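Sensor protein kinase HptS (Staphylococcus aureus, PDB 6LKG) probably senses hexose phosphate together with a partner binding protein and, as a histidine kinase, passes the signal on by phosphorylation. Local coordinates at residues H15-Q20 and Q57-Y62; S66-F71 and S97-K102; Q127-L132 and K144-Q149. One frame throughout, in Å; residues are numbered along the deposited sequence.

Contact 1. Residues H15-Q20 and Q57-Y62; sequences HHTEKQ and QPATLY
T17 of helix 3-27 presses its side chain against Q57, the residue that leads toward strand 60-67. The CA atoms of T17 and Q57 are 5.6 Å apart. T17 has CG2 anti to the backbone N and OG1 beside that N (chi1 -69°). Both branches therefore meet the Q57 amide. OG1 of T17 lies 3.1 Å from OE1 of Q57. The same hydroxyl has O of S13 within reach as a weak acceptor, so the place of its proton is not settled. CG2 of T17 packs 3.3 Å from OE1 of Q57. CG2 of T17 also meets CD1 of L61 tip to tip at 3.8 Å.

Q57 is folded back on its own segment. CG sits between the backbone N and the carbonyl carbon (chi1 53°), and the chain bends again at chi2 (87°). This turns the amide over the bend at P58 and A59. NE2 of Q57 donates to O of A59 at 2.6 Å and also to O of I54. OE1 takes a weak bond from N of A59. These bonds limit rotation of a largely buried amide. At the outer side, CD of P58 and CA of Q57 come to the edge of the H16 ring.

A long N-terminal helix is packed here on the lead-in to the first strand of an antiparallel sheet, consistent with the membrane-distal module of a tandem PAS-like (double Cache) sensor.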
# COMPACT_ATOMS: atom_id res chain seq x y z
N HIS D 15 -22.09 14.72 5.68
CA HIS D 15 -22.52 16.08 5.97
C HIS D 15 -22.34 16.41 7.45
O HIS D 15 -21.94 17.52 7.80
CB HIS D 15 -23.97 16.27 5.55
CG HIS D 15 -24.18 16.26 4.07
ND1 HIS D 15 -25.43 16.33 3.49
CD2 HIS D 15 -23.30 16.20 3.05
CE1 HIS D 15 -25.31 16.30 2.18
NE2 HIS D 15 -24.02 16.23 1.88
N HIS D 16 -22.65 15.45 8.33
CA HIS D 16 -22.46 15.66 9.76
C HIS D 16 -20.99 15.86 10.10
O HIS D 16 -20.64 16.75 10.88
CB HIS D 16 -23.03 14.49 10.54
CG HIS D 16 -22.77 14.56 12.01
ND1 HIS D 16 -21.72 13.89 12.60
CD2 HIS D 16 -23.39 15.23 13.01
CE1 HIS D 16 -21.72 14.14 13.90
NE2 HIS D 16 -22.72 14.95 14.17
N THR D 17 -20.11 15.03 9.54
CA THR D 17 -18.68 15.18 9.80
C THR D 17 -18.18 16.54 9.32
O THR D 17 -17.44 17.22 10.03
CB THR D 17 -17.90 14.05 9.12
OG1 THR D 17 -18.17 12.81 9.79
CG2 THR D 17 -16.40 14.34 9.17
N GLU D 18 -18.60 16.95 8.12
CA GLU D 18 -18.13 18.22 7.58
C GLU D 18 -18.68 19.39 8.38
O GLU D 18 -17.99 20.40 8.56
CB GLU D 18 -18.52 18.33 6.10
CG GLU D 18 -17.66 19.31 5.33
CD GLU D 18 -18.18 20.73 5.40
OE1 GLU D 18 -19.37 20.92 5.72
OE2 GLU D 18 -17.40 21.66 5.10
N LYS D 19 -19.92 19.28 8.86
CA LYS D 19 -20.50 20.37 9.64
C LYS D 19 -19.79 20.52 10.99
O LYS D 19 -19.67 21.65 11.49
CB LYS D 19 -22.01 20.14 9.82
CG LYS D 19 -22.72 21.22 10.62
CD LYS D 19 -24.22 20.93 10.72
CE LYS D 19 -24.93 21.93 11.62
NZ LYS D 19 -26.40 21.69 11.67
N GLN D 20 -19.30 19.42 11.57
CA GLN D 20 -18.50 19.54 12.79
C GLN D 20 -17.18 20.25 12.52
O GLN D 20 -16.70 21.03 13.35
CB GLN D 20 -18.21 18.16 13.38
CG GLN D 20 -19.43 17.35 13.72
CD GLN D 20 -19.89 17.61 15.14
OE1 GLN D 20 -20.27 18.73 15.48
NE2 GLN D 20 -19.81 16.59 15.98
N GLN D 57 -17.14 12.75 15.68
CA GLN D 57 -17.71 12.25 14.44
C GLN D 57 -17.25 10.81 14.22
O GLN D 57 -16.24 10.38 14.79
CB GLN D 57 -17.31 13.14 13.26
CG GLN D 57 -15.83 13.37 13.15
CD GLN D 57 -15.17 12.28 12.35
OE1 GLN D 57 -15.63 11.93 11.27
NE2 GLN D 57 -14.09 11.72 12.89
N PRO D 58 -17.98 10.02 13.41
CA PRO D 58 -17.63 8.60 13.24
C PRO D 58 -16.46 8.31 12.31
O PRO D 58 -15.77 7.30 12.51
CB PRO D 58 -18.93 8.00 12.68
CG PRO D 58 -19.54 9.12 11.92
CD PRO D 58 -19.22 10.37 12.69
N ALA D 59 -16.23 9.13 11.29
CA ALA D 59 -15.26 8.79 10.26
C ALA D 59 -13.83 8.76 10.80
O ALA D 59 -13.51 9.39 11.82
CB ALA D 59 -15.35 9.77 9.09
N THR D 60 -12.98 8.01 10.12
CA THR D 60 -11.55 7.97 10.42
C THR D 60 -10.90 9.19 9.77
O THR D 60 -10.70 9.23 8.56
CB THR D 60 -10.92 6.68 9.90
OG1 THR D 60 -11.60 5.55 10.47
CG2 THR D 60 -9.44 6.62 10.27
N LEU D 61 -10.58 10.18 10.59
CA LEU D 61 -10.04 11.44 10.10
C LEU D 61 -8.61 11.62 10.57
O LEU D 61 -8.23 11.22 11.67
CB LEU D 61 -10.88 12.64 10.57
CG LEU D 61 -12.33 12.73 10.12
CD1 LEU D 61 -12.93 14.05 10.59
CD2 LEU D 61 -12.44 12.60 8.61
N TYR D 62 -7.80 12.25 9.71
CA TYR D 62 -6.43 12.61 10.04
C TYR D 62 -6.24 14.08 9.75
O TYR D 62 -6.57 14.55 8.66
CB TYR D 62 -5.43 11.77 9.25
CG TYR D 62 -5.47 10.30 9.59
CD1 TYR D 62 -4.91 9.82 10.77
CD2 TYR D 62 -6.08 9.39 8.74
CE1 TYR D 62 -4.95 8.47 11.09
CE2 TYR D 62 -6.12 8.04 9.05
CZ TYR D 62 -5.56 7.59 10.22
OH TYR D 62 -5.61 6.25 10.53

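Contact 2. Residues S66-F71 and S97-K102; sequences SGPNQF and STYMLK
S66 and M100 form an antiparallel hydrogen-bonded pair that joins strands 60-67 and 98-107. N of S66 donates to O of M100 at 3.0 Å. N of M100 returns a bond of the same length to O of S66. That carbonyl O also receives a CA-H...O contact from Y99.

The tight part lies next to this pair, around the Y99 ring. CG of Y99 is beside the backbone N (chi1 -75°), and the ring extends under the turn from G67 to Q70. CD2 of Y99 is 3.4 Å from CA of G67, an approach made across a residue without a side chain. CD of P68 sits over one face of the Y99 ring, offset toward the rim, and makes a CH-pi contact with its centroid at 4.2 Å. CG of P68 rests 3.4 Å from OG of S97, whose hydroxyl donates to O of T98. CB of Q70 comes to the ring edge, 3.8 Å from CE2 of Y99. The Q70 amide bends away and bonds to O of L37. OH of Y99 is held by ND2 of N96, and F94 meets the ring at a steep angle.

The looser side carries the side chains of S66 and M100. OG of S66 lies 3.8 Å from the methyl CE of M100, with CB of M100 nearly as close. One water bridges OG of S66 and O of M100.

The type II turn G67-Q70 makes a hairpin link to strand 70-73. The chemistry implies a division of work. The strand pairing rests on two direct backbone bonds, the turn packs largely by apolar contact on the Y99 ring, and the water adds one link beside the S66 hydroxyl.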
# COMPACT_ATOMS: atom_id res chain seq x y z
N SER D 66 0.17 22.48 9.63
CA SER D 66 1.52 22.75 9.17
C SER D 66 1.79 24.25 9.16
O SER D 66 0.91 25.05 8.84
CB SER D 66 1.75 22.18 7.76
OG SER D 66 0.82 22.74 6.84
N GLY D 67 3.02 24.61 9.52
CA GLY D 67 3.46 25.98 9.48
C GLY D 67 4.94 26.06 9.78
O GLY D 67 5.68 25.08 9.65
N PRO D 68 5.40 27.23 10.21
CA PRO D 68 6.81 27.36 10.61
C PRO D 68 7.08 26.55 11.87
O PRO D 68 6.39 26.69 12.88
CB PRO D 68 6.97 28.87 10.88
CG PRO D 68 5.81 29.52 10.20
CD PRO D 68 4.69 28.52 10.27
N ASN D 69 8.06 25.65 11.78
CA ASN D 69 8.55 24.82 12.86
C ASN D 69 7.61 23.67 13.22
O ASN D 69 7.92 22.90 14.14
CB ASN D 69 8.85 25.64 14.12
CG ASN D 69 10.16 26.42 14.02
OD1 ASN D 69 10.15 27.62 13.77
ND2 ASN D 69 11.28 25.72 14.16
N GLN D 70 6.46 23.53 12.55
CA GLN D 70 5.45 22.58 12.99
C GLN D 70 4.90 21.78 11.82
O GLN D 70 4.65 22.31 10.74
CB GLN D 70 4.28 23.30 13.69
CG GLN D 70 4.62 23.92 15.03
CD GLN D 70 4.83 22.88 16.11
OE1 GLN D 70 4.59 21.70 15.91
NE2 GLN D 70 5.29 23.33 17.28
N PHE D 71 4.71 20.47 12.06
CA PHE D 71 3.85 19.61 11.25
C PHE D 71 3.12 18.70 12.24
O PHE D 71 3.64 17.64 12.62
CB PHE D 71 4.64 18.81 10.22
CG PHE D 71 3.78 17.97 9.31
CD1 PHE D 71 3.18 18.53 8.19
CD2 PHE D 71 3.57 16.63 9.57
CE1 PHE D 71 2.39 17.76 7.35
CE2 PHE D 71 2.78 15.85 8.74
CZ PHE D 71 2.19 16.42 7.62
N SER D 97 1.99 33.03 13.53
CA SER D 97 2.01 32.85 12.09
C SER D 97 0.69 32.23 11.67
O SER D 97 -0.11 31.81 12.50
CB SER D 97 3.18 31.97 11.64
OG SER D 97 3.07 31.61 10.28
N THR D 98 0.48 32.19 10.35
CA THR D 98 -0.64 31.44 9.81
C THR D 98 -0.24 29.98 9.65
O THR D 98 0.91 29.66 9.33
CB THR D 98 -1.06 32.03 8.46
OG1 THR D 98 -1.66 33.32 8.67
CG2 THR D 98 -2.07 31.14 7.74
N TYR D 99 -1.20 29.09 9.90
CA TYR D 99 -0.98 27.65 9.79
C TYR D 99 -2.09 27.06 8.93
O TYR D 99 -3.26 27.44 9.07
CB TYR D 99 -0.97 26.98 11.18
CG TYR D 99 0.30 27.22 11.98
CD1 TYR D 99 0.50 28.42 12.65
CD2 TYR D 99 1.27 26.24 12.08
CE1 TYR D 99 1.65 28.64 13.39
CE2 TYR D 99 2.43 26.45 12.82
CZ TYR D 99 2.61 27.65 13.47
OH TYR D 99 3.75 27.87 14.21
N MET D 100 -1.72 26.14 8.05
CA MET D 100 -2.69 25.47 7.20
C MET D 100 -3.18 24.20 7.90
O MET D 100 -2.37 23.40 8.38
CB MET D 100 -2.08 25.11 5.85
CG MET D 100 -3.04 24.37 4.93
SD MET D 100 -2.43 24.20 3.24
CE MET D 100 -0.92 23.29 3.53
N LEU D 101 -4.49 24.03 7.96
CA LEU D 101 -5.10 22.84 8.52
C LEU D 101 -5.77 22.05 7.39
O LEU D 101 -6.67 22.57 6.72
CB LEU D 101 -6.12 23.19 9.60
CG LEU D 101 -6.86 21.98 10.20
CD1 LEU D 101 -5.88 21.07 10.93
CD2 LEU D 101 -7.98 22.43 11.12
N LYS D 102 -5.32 20.81 7.20
CA LYS D 102 -5.94 19.88 6.27
C LYS D 102 -6.56 18.73 7.06
O LYS D 102 -5.95 18.22 8.00
CB LYS D 102 -4.93 19.32 5.27
CG LYS D 102 -4.53 20.28 4.16
CD LYS D 102 -3.49 19.64 3.25
CE LYS D 102 -3.02 20.59 2.16
NZ LYS D 102 -4.13 20.95 1.24
O HOH W 1 -1.45 21.25 6.57

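Contact 3. Residues Q127-L132 and K144-Q149; sequences QYDNIL and KYRPQQ
D129 and R146 form the salt bridge of this contact. OD2 of D129 meets NH1 of R146 at 2.8 Å, at the edge of the guanidinium group. OD2 alone makes this approach; the carboxylate and guanidinium planes stand 81° apart. CB of K144 lies over one face of the same guanidinium. OD2 also pairs with K28 of the neighbouring ABC transporter chain.

Hydrogen bonds from the K144 amine come next. NZ of K144 donates to O of Y128 at 2.7 Å and to OD1 of N130 at the same length. OD1 is reached from above the carbonyl plane and not along a lone pair. The K144 chain bends at chi2 (-66°) and is then extended. This carries NZ alongside N130, the two side chains pointing the same way. The amine has a salt bridge to E22 of the transporter chain as well, so one charge joins both segments and the partner protein.

The two segments frame the start of strand 131-134, an outer strand of the second sheet. That sheet is antiparallel with order 2-1-4-3, consistent with a PAS-like (Cache) module, and the 144-149 loop leads on toward strand 153-158. A single backbone bridge pairs N130 with K144. N of Y145 donates to O of D129 at 2.8 Å, and CA of K144 touches the same oxygen.

Apolar packing lies further in. CG1 of I131 meets CB of Y145 at 3.8 Å. Y145 has CG anti to the backbone N (chi1 177°), which turns its ring away from I131 toward F139 and strands 121-126 and 164-170. The backbone O of Y145 is buried here without a polar partner.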
# COMPACT_ATOMS: atom_id res chain seq x y z
N GLN D 127 -16.61 17.76 -10.33
CA GLN D 127 -17.37 18.00 -11.55
C GLN D 127 -16.56 17.75 -12.81
O GLN D 127 -17.15 17.71 -13.90
CB GLN D 127 -17.92 19.43 -11.56
CG GLN D 127 -16.86 20.51 -11.72
CD GLN D 127 -16.35 21.03 -10.40
OE1 GLN D 127 -16.03 20.26 -9.49
NE2 GLN D 127 -16.26 22.35 -10.27
N TYR D 128 -15.24 17.58 -12.70
CA TYR D 128 -14.40 17.25 -13.84
C TYR D 128 -14.01 15.77 -13.86
O TYR D 128 -13.06 15.39 -14.55
CB TYR D 128 -13.14 18.13 -13.84
CG TYR D 128 -13.45 19.60 -13.74
CD1 TYR D 128 -13.98 20.29 -14.82
CD2 TYR D 128 -13.21 20.31 -12.57
CE1 TYR D 128 -14.26 21.64 -14.73
CE2 TYR D 128 -13.49 21.66 -12.47
CZ TYR D 128 -14.02 22.32 -13.56
OH TYR D 128 -14.30 23.66 -13.47
N ASP D 129 -14.73 14.95 -13.10
CA ASP D 129 -14.56 13.50 -13.03
C ASP D 129 -13.23 13.09 -12.40
O ASP D 129 -12.81 11.93 -12.53
CB ASP D 129 -14.70 12.85 -14.42
CG ASP D 129 -16.10 12.99 -14.98
OD1 ASP D 129 -17.06 13.09 -14.18
OD2 ASP D 129 -16.25 12.98 -16.22
N ASN D 130 -12.57 14.00 -11.70
CA ASN D 130 -11.39 13.64 -10.92
C ASN D 130 -11.80 12.78 -9.73
O ASN D 130 -12.73 13.12 -9.00
CB ASN D 130 -10.66 14.89 -10.42
CG ASN D 130 -10.06 15.70 -11.55
OD1 ASN D 130 -9.38 15.16 -12.42
ND2 ASN D 130 -10.32 17.00 -11.54
N ILE D 131 -11.11 11.66 -9.54
CA ILE D 131 -11.39 10.78 -8.41
C ILE D 131 -10.77 11.38 -7.16
O ILE D 131 -9.55 11.54 -7.07
CB ILE D 131 -10.87 9.36 -8.66
CG1 ILE D 131 -11.59 8.73 -9.86
CG2 ILE D 131 -11.06 8.50 -7.42
CD1 ILE D 131 -11.02 7.40 -10.29
N LEU D 132 -11.61 11.72 -6.18
CA LEU D 132 -11.14 12.29 -4.93
C LEU D 132 -11.13 11.28 -3.79
O LEU D 132 -10.44 11.50 -2.79
CB LEU D 132 -12.01 13.49 -4.54
CG LEU D 132 -12.15 14.55 -5.64
CD1 LEU D 132 -13.13 15.63 -5.23
CD2 LEU D 132 -10.80 15.15 -5.99
N LYS D 144 -9.06 9.86 -13.58
CA LYS D 144 -10.39 10.19 -14.04
C LYS D 144 -11.32 9.00 -13.88
O LYS D 144 -10.94 7.86 -14.16
CB LYS D 144 -10.36 10.63 -15.50
CG LYS D 144 -9.63 11.93 -15.76
CD LYS D 144 -10.36 13.09 -15.11
CE LYS D 144 -9.81 14.41 -15.60
NZ LYS D 144 -10.41 15.56 -14.88
N TYR D 145 -12.55 9.27 -13.44
CA TYR D 145 -13.61 8.27 -13.47
C TYR D 145 -14.42 8.51 -14.74
O TYR D 145 -14.99 9.60 -14.90
CB TYR D 145 -14.51 8.35 -12.24
CG TYR D 145 -15.66 7.37 -12.28
CD1 TYR D 145 -15.43 6.00 -12.26
CD2 TYR D 145 -16.98 7.80 -12.34
CE1 TYR D 145 -16.46 5.09 -12.30
CE2 TYR D 145 -18.03 6.90 -12.38
CZ TYR D 145 -17.76 5.54 -12.35
OH TYR D 145 -18.79 4.63 -12.39
N ARG D 146 -14.51 7.52 -15.58
CA ARG D 146 -15.24 7.66 -16.81
C ARG D 146 -16.50 6.83 -16.76
O ARG D 146 -16.46 5.63 -16.90
CB ARG D 146 -14.35 7.24 -17.96
CG ARG D 146 -13.34 8.30 -18.32
CD ARG D 146 -13.92 9.71 -18.29
NE ARG D 146 -12.90 10.68 -18.65
CZ ARG D 146 -12.91 11.96 -18.35
NH1 ARG D 146 -13.90 12.47 -17.68
NH2 ARG D 146 -11.93 12.72 -18.74
N PRO D 147 -17.61 7.47 -16.51
CA PRO D 147 -18.85 6.74 -16.26
C PRO D 147 -19.25 5.90 -17.46
O PRO D 147 -19.70 4.78 -17.32
CB PRO D 147 -19.85 7.86 -16.03
CG PRO D 147 -19.23 9.08 -16.57
CD PRO D 147 -17.77 8.91 -16.39
N GLN D 148 -19.03 6.45 -18.64
CA GLN D 148 -19.46 5.84 -19.86
C GLN D 148 -18.76 4.52 -19.99
O GLN D 148 -19.14 3.74 -20.82
CB GLN D 148 -19.13 6.75 -21.04
CG GLN D 148 -20.03 7.97 -21.13
CD GLN D 148 -19.69 8.94 -22.27
OE1 GLN D 148 -18.55 9.00 -22.73
NE2 GLN D 148 -20.67 9.70 -22.70
N GLN D 149 -17.77 4.24 -19.16
CA GLN D 149 -16.97 3.04 -19.34
C GLN D 149 -17.32 1.85 -18.49
O GLN D 149 -16.78 0.77 -18.69
CB GLN D 149 -15.50 3.34 -19.17
CG GLN D 149 -15.02 4.48 -20.04
CD GLN D 149 -13.73 4.15 -20.72
OE1 GLN D 149 -13.51 3.02 -21.11
NE2 GLN D 149 -12.88 5.15 -20.88
O HOH W 2 -12.76 15.65 -17.65

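Overall arrangement
The three contacts follow one another along the chain. Contacts 1 and 2 share strand 60-67 and the first antiparallel sheet, with centres about 21 Å apart. Contact 1 sets helix 3-27 against the lead-in to that strand, and contact 2 closes the far end of the strand on strand 98-107. Contact 3 belongs to the second sheet, its centre about 24 Å from the centre of contact 1 and 32 Å from that of contact 2. The two sheets have the same strand order, consistent with two similar modules in sequence. Of the three, contact 3 alone touches another chain, the ABC transporter protein, which places part of the partner interface on the second module.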